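Local coordinates for protein fructokinase (Vibrio cholerae serotype O1, PDB 5YGG) that phosphorylates fructose as an ATP-dependent sugar kinase of the PfkB family, captured here with fructose, ADP, calcium and potassium bound, at residues Ala46-Ala51 against Gly307-Leu312; Val103-Cys108 against Pro258-Gly263; Ser170-Leu175 against Val199-Glu204; Glu185-Val190 against Gln208-Thr213. The protein carries 2 engineered substitutions. All coordinates share one frame; numbering follows the deposited sequence.

Contact 1: Ala46-Ala51 against Gly307-Leu312. With K (potassium ion), chain E; FRU (beta-D-fructofuranose), chain C.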
# COMPACT_ATOMS: atom_id res chain seq x y z
N ALA A 46 -5.77 14.50 -3.56
CA ALA A 46 -6.09 15.81 -4.14
C ALA A 46 -6.96 16.70 -3.24
O ALA A 46 -6.60 17.86 -3.00
CB ALA A 46 -6.73 15.64 -5.51
N PRO A 47 -8.09 16.18 -2.70
CA PRO A 47 -8.86 17.12 -1.88
C PRO A 47 -8.16 17.50 -0.58
O PRO A 47 -8.38 18.62 -0.10
CB PRO A 47 -10.17 16.37 -1.59
CG PRO A 47 -9.87 14.93 -1.84
CD PRO A 47 -8.82 14.91 -2.92
N ALA A 48 -7.32 16.63 -0.03
CA ALA A 48 -6.53 16.99 1.14
C ALA A 48 -5.50 18.07 0.78
O ALA A 48 -5.28 19.00 1.56
CB ALA A 48 -5.84 15.75 1.73
N ASN A 49 -4.91 17.97 -0.41
CA ASN A 49 -3.97 18.98 -0.88
C ASN A 49 -4.66 20.35 -0.99
O ASN A 49 -4.13 21.35 -0.53
CB ASN A 49 -3.38 18.60 -2.25
CG ASN A 49 -2.63 17.29 -2.23
OD1 ASN A 49 -2.52 16.60 -3.26
ND2 ASN A 49 -2.09 16.94 -1.08
N VAL A 50 -5.85 20.37 -1.58
CA VAL A 50 -6.56 21.63 -1.74
C VAL A 50 -6.90 22.22 -0.38
O VAL A 50 -6.78 23.43 -0.17
CB VAL A 50 -7.86 21.46 -2.57
CG1 VAL A 50 -8.57 22.81 -2.71
CG2 VAL A 50 -7.54 20.87 -3.94
N ALA A 51 -7.30 21.36 0.55
CA ALA A 51 -7.65 21.81 1.90
C ALA A 51 -6.46 22.49 2.57
O ALA A 51 -6.58 23.58 3.14
CB ALA A 51 -8.13 20.66 2.75
N GLY A 307 6.67 16.32 -2.74
CA GLY A 307 5.45 16.20 -1.95
C GLY A 307 4.41 17.17 -2.46
O GLY A 307 4.73 18.31 -2.79
N ALA A 308 3.16 16.74 -2.51
CA ALA A 308 2.08 17.63 -2.94
C ALA A 308 1.90 18.83 -2.02
O ALA A 308 1.56 19.92 -2.49
CB ALA A 308 0.77 16.85 -3.04
N MET A 309 2.10 18.65 -0.71
CA MET A 309 1.77 19.71 0.25
C MET A 309 2.96 20.56 0.66
O MET A 309 2.79 21.66 1.21
CB MET A 309 1.16 19.10 1.51
CG MET A 309 -0.20 18.47 1.28
SD MET A 309 -0.78 17.76 2.83
CE MET A 309 -2.36 17.02 2.34
N THR A 310 4.16 20.06 0.39
CA THR A 310 5.35 20.60 1.01
C THR A 310 5.54 22.08 0.71
O THR A 310 5.84 22.88 1.60
CB THR A 310 6.58 19.83 0.55
OG1 THR A 310 6.32 18.42 0.71
CG2 THR A 310 7.79 20.22 1.38
N ALA A 311 5.32 22.46 -0.55
CA ALA A 311 5.62 23.82 -0.96
C ALA A 311 4.38 24.67 -1.18
O ALA A 311 4.45 25.73 -1.81
CB ALA A 311 6.48 23.80 -2.21
N LEU A 312 3.24 24.23 -0.66
CA LEU A 312 2.04 25.06 -0.72
C LEU A 312 2.30 26.35 0.04
O LEU A 312 2.63 26.32 1.23
CB LEU A 312 0.84 24.31 -0.13
CG LEU A 312 0.43 23.06 -0.91
CD1 LEU A 312 -0.76 22.37 -0.25
CD2 LEU A 312 0.04 23.49 -2.30
K K E . 5.49 19.09 -5.28
C1 FRU C . -4.88 11.04 -5.83
C2 FRU C . -3.53 11.69 -6.23
C3 FRU C . -2.56 11.80 -5.04
C4 FRU C . -1.87 12.93 -5.25
C5 FRU C . -2.96 13.91 -5.95
C6 FRU C . -2.33 14.94 -6.86
O1 FRU C . -5.71 11.92 -5.07
O2 FRU C . -3.01 11.03 -7.21
O3 FRU C . -1.68 10.60 -5.08
O4 FRU C . -1.39 13.56 -4.03
O5 FRU C . -3.77 13.17 -6.66
O6 FRU C . -3.40 15.61 -7.52
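M309 reaches from the 307-312 loop to the first turns of helix 46-56, where its terminal methyl CE meets A48 while CG lies against the N49 amide group. CE lies 3.8 Å from A48 CB and 3.6 Å from A48 O. The chain gets that far because it is stretched beyond CG (chi2 179°, chi3 -178°), passing the N49 side chain at about a right angle. The N49 amide group also meets A308, with N49 CG 3.5 Å from A308 CB. At the backbone of the same residue, L312 CD1 comes within 3.5 Å of the carbonyl oxygen N49 O, a methyl-to-carbonyl van der Waals contact. No hydrogen bond spans the two segments, so they meet by van der Waals packing.

Each segment also holds a ligand. A46 N, at the start of the helix, donates to O1 of the fructose at 3.0 Å with a nearly straight geometry (162°), and N49 is a further member of the sugar pocket. This pairing of a helix N-terminus with the preceding G44-G45 pair agrees with the first PfkB signature. In the 307-312 loop, G307 O binds the potassium ion at 2.7 Å, alongside D260, T262, A302 and Q305.

Further out, 307-312 is shaped by a type I turn from M309 to L312, closed by L312 N to M309 O at 3.2 Å. T310 OG1 is hydrogen-bonded to K306 O. Helix 71-82 backs M309 and A48 through M76, T79 and L80, while helix 264-278 touches A46 through D266 and L312 through A267.

Contact 2: Val103-Cys108 against Pro258-Gly263. Engineered in segment 103-108: C108 (natural residue His). Engineered in segment 258-263: C261 (natural residue Thr). With K (potassium ion), chain E.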
# COMPACT_ATOMS: atom_id res chain seq x y z
N VAL A 103 4.66 7.08 -6.42
CA VAL A 103 4.85 8.11 -7.44
C VAL A 103 6.04 7.79 -8.35
O VAL A 103 7.08 7.32 -7.88
CB VAL A 103 5.02 9.50 -6.79
CG1 VAL A 103 5.29 10.57 -7.84
CG2 VAL A 103 3.78 9.86 -5.98
N ASP A 104 5.87 8.02 -9.65
CA ASP A 104 6.95 7.90 -10.63
C ASP A 104 7.41 9.30 -11.00
O ASP A 104 6.65 10.07 -11.58
CB ASP A 104 6.47 7.14 -11.87
CG ASP A 104 7.58 6.86 -12.87
OD1 ASP A 104 8.66 7.47 -12.76
OD2 ASP A 104 7.35 6.03 -13.78
N LEU A 105 8.65 9.63 -10.66
CA LEU A 105 9.12 11.00 -10.84
C LEU A 105 9.43 11.32 -12.31
O LEU A 105 9.62 12.48 -12.67
CB LEU A 105 10.35 11.26 -9.96
CG LEU A 105 9.97 11.35 -8.47
CD1 LEU A 105 11.19 11.30 -7.57
CD2 LEU A 105 9.13 12.60 -8.18
N ASP A 106 9.43 10.29 -13.15
CA ASP A 106 9.63 10.48 -14.58
C ASP A 106 8.35 10.95 -15.27
O ASP A 106 8.38 11.31 -16.45
CB ASP A 106 10.12 9.19 -15.23
CG ASP A 106 11.52 8.80 -14.79
OD1 ASP A 106 12.27 9.70 -14.33
OD2 ASP A 106 11.87 7.61 -14.90
N GLU A 107 7.24 10.94 -14.54
CA GLU A 107 5.96 11.33 -15.11
C GLU A 107 5.29 12.45 -14.34
O GLU A 107 5.69 12.78 -13.22
CB GLU A 107 5.01 10.13 -15.16
CG GLU A 107 5.55 8.93 -15.90
CD GLU A 107 5.62 9.14 -17.41
OE1 GLU A 107 6.33 8.37 -18.08
OE2 GLU A 107 4.96 10.08 -17.91
N CYS A 108 4.26 13.03 -14.94
CA CYS A 108 3.42 14.02 -14.27
C CYS A 108 1.95 13.69 -14.49
O CYS A 108 1.58 13.16 -15.54
CB CYS A 108 3.72 15.43 -14.76
SG CYS A 108 5.29 16.08 -14.17
N PRO A 258 10.13 22.94 -12.85
CA PRO A 258 9.58 22.07 -11.80
C PRO A 258 10.59 21.05 -11.26
O PRO A 258 11.36 20.44 -11.99
CB PRO A 258 8.42 21.36 -12.50
CG PRO A 258 8.73 21.46 -13.95
CD PRO A 258 9.47 22.74 -14.15
N ILE A 259 10.58 20.91 -9.94
CA ILE A 259 11.41 19.91 -9.29
C ILE A 259 10.57 18.66 -9.03
O ILE A 259 11.01 17.53 -9.26
CB ILE A 259 12.00 20.47 -7.99
CG1 ILE A 259 13.05 21.52 -8.33
CG2 ILE A 259 12.60 19.37 -7.14
CD1 ILE A 259 13.63 22.20 -7.11
N ASP A 260 9.34 18.87 -8.56
CA ASP A 260 8.37 17.79 -8.40
C ASP A 260 6.96 18.27 -8.74
O ASP A 260 6.36 19.00 -7.97
CB ASP A 260 8.40 17.24 -6.97
CG ASP A 260 7.19 16.35 -6.67
OD1 ASP A 260 6.75 15.59 -7.56
OD2 ASP A 260 6.68 16.41 -5.53
N CYS A 261 6.43 17.85 -9.89
CA CYS A 261 5.13 18.35 -10.33
C CYS A 261 3.95 17.86 -9.48
O CYS A 261 2.84 18.36 -9.64
CB CYS A 261 4.90 17.99 -11.79
SG CYS A 261 5.12 16.25 -12.15
N THR A 262 4.19 16.88 -8.61
CA THR A 262 3.13 16.33 -7.77
C THR A 262 2.41 17.43 -7.02
O THR A 262 3.04 18.22 -6.31
CB THR A 262 3.68 15.32 -6.73
OG1 THR A 262 4.41 14.29 -7.40
CG2 THR A 262 2.52 14.69 -5.95
N GLY A 263 1.09 17.50 -7.18
CA GLY A 263 0.28 18.48 -6.47
C GLY A 263 0.12 19.86 -7.09
O GLY A 263 -0.60 20.68 -6.52
K K E . 5.49 19.09 -5.28
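C108 and C261 bring the two irregular segments together with their CA atoms 6.1 Å apart, while the CA atoms of L105 and D260 are 7.3 Å apart; a type I turn from D104 to E107 bends the first segment. The link at the close end is a disulfide between engineered residues, C108 SG to C261 SG at 2.0 Å with chi3 -104°. The C261 sulfur sits between its own backbone N and carbonyl carbon (chi1 53°), which aims it at the other segment.

V103 CG1 approaches T262 OG1 to 3.8 Å. L105 CD2 lies 3.9 Å from D260 OD1, and the L105 and D260 side chains cross at about a right angle. The 258-263 loop carries the start of the second PfkB signature, leading through G263 at the N-cap into helix 264-278; 103-108 leads from strand 99-103 of the four-stranded sheet to strand 113-115.

D260 OD1 is gripped twice: T262 OG1 donates to its syn lone pair at 2.7 Å, and T262 N, in an Asx turn, comes from above the carboxylate plane at 3.1 Å. This fixes the rotation of the carboxylate, leaving OD2, 2.9 Å from the potassium ion, to join D260 O and T262 O on the metal.

Contact 3: Ser170-Leu175 against Val199-Glu204. With CA (calcium ion), chain D; ADP (adenosine-5'-diphosphate), chain B.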
# COMPACT_ATOMS: atom_id res chain seq x y z
N SER A 170 -17.37 23.19 -6.58
CA SER A 170 -16.16 23.17 -7.39
C SER A 170 -15.81 21.73 -7.72
O SER A 170 -15.86 20.86 -6.85
CB SER A 170 -15.01 23.84 -6.62
OG SER A 170 -13.77 23.73 -7.30
N PHE A 171 -15.48 21.47 -8.98
CA PHE A 171 -15.15 20.13 -9.44
C PHE A 171 -13.88 20.15 -10.27
O PHE A 171 -13.73 20.94 -11.20
CB PHE A 171 -16.31 19.53 -10.25
CG PHE A 171 -16.09 18.10 -10.70
CD1 PHE A 171 -15.83 17.11 -9.78
CD2 PHE A 171 -16.19 17.76 -12.04
CE1 PHE A 171 -15.65 15.79 -10.18
CE2 PHE A 171 -16.00 16.44 -12.45
CZ PHE A 171 -15.73 15.45 -11.52
N ASP A 172 -12.95 19.27 -9.91
CA ASP A 172 -11.72 19.08 -10.64
C ASP A 172 -11.66 17.59 -10.94
O ASP A 172 -11.39 16.81 -10.04
CB ASP A 172 -10.53 19.55 -9.78
CG ASP A 172 -9.17 19.24 -10.40
OD1 ASP A 172 -9.09 18.76 -11.55
OD2 ASP A 172 -8.16 19.51 -9.72
N PRO A 173 -11.93 17.20 -12.20
CA PRO A 173 -11.93 15.76 -12.52
C PRO A 173 -10.71 15.03 -11.98
O PRO A 173 -10.88 14.02 -11.30
CB PRO A 173 -11.95 15.76 -14.06
CG PRO A 173 -12.73 16.97 -14.40
CD PRO A 173 -12.34 18.02 -13.35
N ASN A 174 -9.50 15.54 -12.22
CA ASN A 174 -8.31 14.93 -11.65
C ASN A 174 -8.30 13.43 -11.92
O ASN A 174 -8.25 12.61 -11.00
CB ASN A 174 -8.25 15.19 -10.14
CG ASN A 174 -6.94 15.81 -9.70
OD1 ASN A 174 -5.90 15.60 -10.32
ND2 ASN A 174 -7.00 16.57 -8.61
N LEU A 175 -8.39 13.07 -13.19
CA LEU A 175 -8.66 11.69 -13.58
C LEU A 175 -7.58 10.69 -13.16
O LEU A 175 -6.38 10.91 -13.39
CB LEU A 175 -8.88 11.62 -15.08
CG LEU A 175 -10.03 12.47 -15.60
CD1 LEU A 175 -10.14 12.35 -17.14
CD2 LEU A 175 -11.37 12.10 -14.90
N VAL A 199 -17.92 25.80 -10.65
CA VAL A 199 -16.54 26.00 -11.07
C VAL A 199 -15.98 24.65 -11.48
O VAL A 199 -16.11 23.70 -10.73
CB VAL A 199 -15.66 26.58 -9.93
CG1 VAL A 199 -14.20 26.66 -10.37
CG2 VAL A 199 -16.19 27.95 -9.51
N VAL A 200 -15.41 24.56 -12.68
CA VAL A 200 -14.76 23.33 -13.10
C VAL A 200 -13.36 23.65 -13.56
O VAL A 200 -13.16 24.60 -14.32
CB VAL A 200 -15.51 22.62 -14.25
CG1 VAL A 200 -14.85 21.28 -14.57
CG2 VAL A 200 -16.96 22.37 -13.86
N LYS A 201 -12.40 22.87 -13.08
CA LYS A 201 -11.03 23.01 -13.53
C LYS A 201 -10.60 21.76 -14.30
O LYS A 201 -10.76 20.65 -13.79
CB LYS A 201 -10.09 23.22 -12.34
CG LYS A 201 -8.62 23.24 -12.71
CD LYS A 201 -7.93 21.97 -12.23
CE LYS A 201 -6.45 22.01 -12.47
NZ LYS A 201 -5.85 20.66 -12.27
N PHE A 202 -10.09 21.95 -15.51
CA PHE A 202 -9.52 20.88 -16.34
C PHE A 202 -8.03 21.11 -16.61
O PHE A 202 -7.61 22.25 -16.73
CB PHE A 202 -10.18 20.79 -17.73
CG PHE A 202 -11.67 20.53 -17.72
CD1 PHE A 202 -12.16 19.24 -17.63
CD2 PHE A 202 -12.56 21.58 -17.89
CE1 PHE A 202 -13.53 19.00 -17.65
CE2 PHE A 202 -13.93 21.34 -17.92
CZ PHE A 202 -14.41 20.05 -17.80
N SER A 203 -7.26 20.05 -16.81
CA SER A 203 -6.04 20.18 -17.61
C SER A 203 -6.44 20.13 -19.07
O SER A 203 -7.55 19.67 -19.38
CB SER A 203 -5.04 19.06 -17.30
OG SER A 203 -5.45 17.84 -17.89
N GLU A 204 -5.57 20.57 -19.98
CA GLU A 204 -5.88 20.52 -21.42
C GLU A 204 -6.26 19.13 -21.89
O GLU A 204 -7.19 18.96 -22.68
CB GLU A 204 -4.70 20.98 -22.29
CG GLU A 204 -3.91 22.15 -21.80
CD GLU A 204 -2.75 22.45 -22.72
OE1 GLU A 204 -1.63 22.68 -22.21
OE2 GLU A 204 -2.95 22.45 -23.95
CA CA D . -4.63 17.33 -11.54
PB ADP B . -2.53 19.76 -13.97
O1B ADP B . -2.44 18.97 -15.29
O2B ADP B . -2.70 18.80 -12.86
O3B ADP B . -3.73 20.72 -13.99
PA ADP B . -0.60 21.72 -14.85
O1A ADP B . 0.64 21.12 -15.57
O2A ADP B . -1.64 22.06 -15.89
O3A ADP B . -1.20 20.64 -13.75
O5' ADP B . -0.17 23.03 -14.08
C5' ADP B . -0.89 23.39 -12.92
C4' ADP B . -0.74 24.73 -12.68
O4' ADP B . 0.55 24.98 -11.90
C3' ADP B . -0.57 25.55 -14.01
O3' ADP B . -1.85 26.17 -14.42
C2' ADP B . 0.27 26.46 -13.73
O2' ADP B . -0.43 27.63 -13.17
C1' ADP B . 1.28 25.80 -12.61
N9 ADP B . 2.34 25.13 -13.24
C8 ADP B . 2.59 23.86 -13.62
N7 ADP B . 3.82 23.83 -14.20
C5 ADP B . 4.33 25.09 -14.17
C6 ADP B . 5.53 25.61 -14.61
N6 ADP B . 6.64 25.16 -15.22
N1 ADP B . 5.80 26.94 -14.46
C2 ADP B . 4.87 27.75 -13.86
N3 ADP B . 3.69 27.25 -13.42
C4 ADP B . 3.42 25.91 -13.58
O HOH W 1 -5.56 19.02 -9.76
O HOH W 2 -6.87 18.25 -12.88
O HOH W 3 -4.79 15.32 -13.16
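K201 NZ, at the end of a side chain that lies alongside D172, is gripped by three oxygens: it donates to ADP O3B at 2.7 Å, to one water that also donates to D172 OD1, and to another that also donates to D172 OD2. The direct salt bridge from K201 NZ to D172 OD2 is long, 3.6 Å, so the waters carry much of the link. A bend at chi2 (-107°) turns the otherwise extended lysine along the aspartate. Both waters also bind the calcium ion, which takes N174 OD1 at 2.5 Å and ADP O2B at 2.8 Å.

The base of this site is a parallel strand pair, 168-172 and 199-203, joined through helix 186-194 as a beta-alpha-beta crossover. The axes of 170-172 and 199-203 approach to 4.8 Å at 14°, with F171 N bonded to V199 O at 2.9 Å and K201 N to F171 O at 3.0 Å. P173 CG packs obliquely against the F202 ring, 3.9 Å from CE1.

The lysine and the calcium ion each take an oxygen of the beta-phosphate, while the waters tie both to D172; this would probably offset the phosphate's negative charge and hold it in place.

Contact 4: Glu185-Val190 against Gln208-Thr213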
# COMPACT_ATOMS: atom_id res chain seq x y z
N GLU A 185 -17.27 3.49 -17.05
CA GLU A 185 -18.23 4.41 -16.44
C GLU A 185 -17.65 5.80 -16.15
O GLU A 185 -18.39 6.73 -15.81
CB GLU A 185 -18.79 3.82 -15.14
CG GLU A 185 -19.61 2.57 -15.40
CD GLU A 185 -20.10 1.85 -14.14
OE1 GLU A 185 -20.70 0.76 -14.29
OE2 GLU A 185 -19.90 2.35 -13.02
N LEU A 186 -16.34 5.93 -16.27
CA LEU A 186 -15.68 7.18 -15.90
C LEU A 186 -16.20 8.40 -16.67
O LEU A 186 -16.60 9.38 -16.05
CB LEU A 186 -14.16 7.05 -16.07
CG LEU A 186 -13.27 8.23 -15.66
CD1 LEU A 186 -11.89 7.68 -15.30
CD2 LEU A 186 -13.13 9.29 -16.75
N GLN A 187 -16.22 8.34 -18.00
CA GLN A 187 -16.55 9.53 -18.79
C GLN A 187 -17.94 10.07 -18.44
O GLN A 187 -18.09 11.26 -18.16
CB GLN A 187 -16.47 9.23 -20.28
CG GLN A 187 -16.67 10.46 -21.17
CD GLN A 187 -16.61 10.12 -22.64
OE1 GLN A 187 -17.16 9.10 -23.07
NE2 GLN A 187 -15.94 10.96 -23.43
N ALA A 188 -18.95 9.20 -18.46
CA ALA A 188 -20.32 9.65 -18.18
C ALA A 188 -20.49 10.13 -16.74
O ALA A 188 -21.16 11.14 -16.48
CB ALA A 188 -21.32 8.54 -18.47
N THR A 189 -19.88 9.41 -15.80
CA THR A 189 -20.00 9.76 -14.39
C THR A 189 -19.35 11.12 -14.12
O THR A 189 -19.91 11.98 -13.43
CB THR A 189 -19.37 8.66 -13.49
OG1 THR A 189 -20.06 7.41 -13.70
CG2 THR A 189 -19.51 9.03 -12.03
N VAL A 190 -18.17 11.32 -14.70
CA VAL A 190 -17.48 12.58 -14.52
C VAL A 190 -18.26 13.72 -15.17
O VAL A 190 -18.41 14.79 -14.58
CB VAL A 190 -16.05 12.50 -15.08
CG1 VAL A 190 -15.40 13.87 -15.07
CG2 VAL A 190 -15.22 11.51 -14.24
N GLN A 208 -10.12 17.61 -23.29
CA GLN A 208 -10.26 17.01 -24.61
C GLN A 208 -10.71 15.56 -24.50
O GLN A 208 -11.59 15.13 -25.24
CB GLN A 208 -8.94 17.14 -25.37
CG GLN A 208 -8.55 18.60 -25.54
CD GLN A 208 -7.27 18.81 -26.31
OE1 GLN A 208 -7.08 18.25 -27.39
NE2 GLN A 208 -6.37 19.62 -25.76
N PHE A 209 -10.13 14.82 -23.56
CA PHE A 209 -10.52 13.43 -23.35
C PHE A 209 -11.99 13.28 -22.98
O PHE A 209 -12.70 12.46 -23.55
CB PHE A 209 -9.65 12.78 -22.27
CG PHE A 209 -10.08 11.39 -21.91
CD1 PHE A 209 -9.65 10.31 -22.66
CD2 PHE A 209 -10.91 11.17 -20.83
CE1 PHE A 209 -10.05 9.03 -22.34
CE2 PHE A 209 -11.31 9.89 -20.50
CZ PHE A 209 -10.88 8.82 -21.26
N LEU A 210 -12.45 14.06 -22.00
CA LEU A 210 -13.81 13.94 -21.51
C LEU A 210 -14.87 14.33 -22.54
O LEU A 210 -15.96 13.76 -22.56
CB LEU A 210 -13.98 14.78 -20.23
CG LEU A 210 -13.31 14.19 -19.00
CD1 LEU A 210 -13.20 15.22 -17.86
CD2 LEU A 210 -14.08 12.95 -18.54
N THR A 211 -14.54 15.30 -23.40
CA THR A 211 -15.49 15.77 -24.40
C THR A 211 -15.27 15.11 -25.76
O THR A 211 -16.04 15.31 -26.69
CB THR A 211 -15.41 17.30 -24.61
OG1 THR A 211 -14.09 17.65 -25.05
CG2 THR A 211 -15.75 18.04 -23.33
N GLY A 212 -14.20 14.31 -25.86
CA GLY A 212 -13.86 13.66 -27.11
C GLY A 212 -13.58 14.65 -28.22
O GLY A 212 -14.08 14.52 -29.33
N THR A 213 -12.76 15.66 -27.92
CA THR A 213 -12.42 16.68 -28.89
C THR A 213 -10.90 16.74 -29.08
O THR A 213 -10.16 16.16 -28.29
CB THR A 213 -12.94 18.07 -28.46
OG1 THR A 213 -12.47 18.35 -27.14
CG2 THR A 213 -14.47 18.09 -28.43
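L210 overlaps V190 with both its methyl branches: CD1 and CD2 each lie 3.8 Å from V190 CG1, the two side chains crossing at about a right angle. L186 adds the neighbouring surface, its CD2 4.2 Å from L210 CD2. The same methyl also sits at the edge of the F209 ring, near the ring plane and 4.2 Å from CE2. L186 and V190 are one turn apart on helix 186-194, which presents them together to the last turn of helix 204-211. These two helices cover the same face of the large sheet, the one bearing F171 and F202, and belong to the alternating strand-helix order of the ribokinase-like fold.

Toward solvent the contact turns polar. Q187 is drawn out from its backbone (chi1 -174°) and extended beyond CG, and its NE2 donates to L210 O at 2.9 Å. The bond is bent: the angle at hydrogen is 140°, and the donor stands 57° above the carbonyl plane. At this point the helix ends in a Schellman motif, with T213 N bonded to Q208 O at 3.0 Å, G212 N weakly to F209 O, and G212 taking positive phi.

An amide N-H delivered to a carbonyl of a final helical turn meets the C-terminal end, where the last carbonyls lack the regular N-H partners of the helix, so the Q187 bond probably complements the partial negative charge there, while leucine and valine supply the buried apolar packing.

Overall arrangement
Contacts 2, 3 and 4 lie inside the loop closed by contact 1, and contacts 3 and 4 inside that of contact 2. Contacts 1 and 2, centres 13 Å apart, share the potassium ion; G307 N probably hydrogen-bonds D260 OD2 at 2.8 Å. Contact 3, its centre about 16 Å from that of contact 1, touches it where A46 packs on N174. Contact 1 carries fructose and potassium, contact 2 potassium, contact 3 calcium and ADP, so the three border the active site. Contact 4, centred about 12 Å from contact 3, alternates with it in sequence; P173 and F202 pack on L210 and F171 on V190, so its helices back the strands carrying the calcium and ADP ligands.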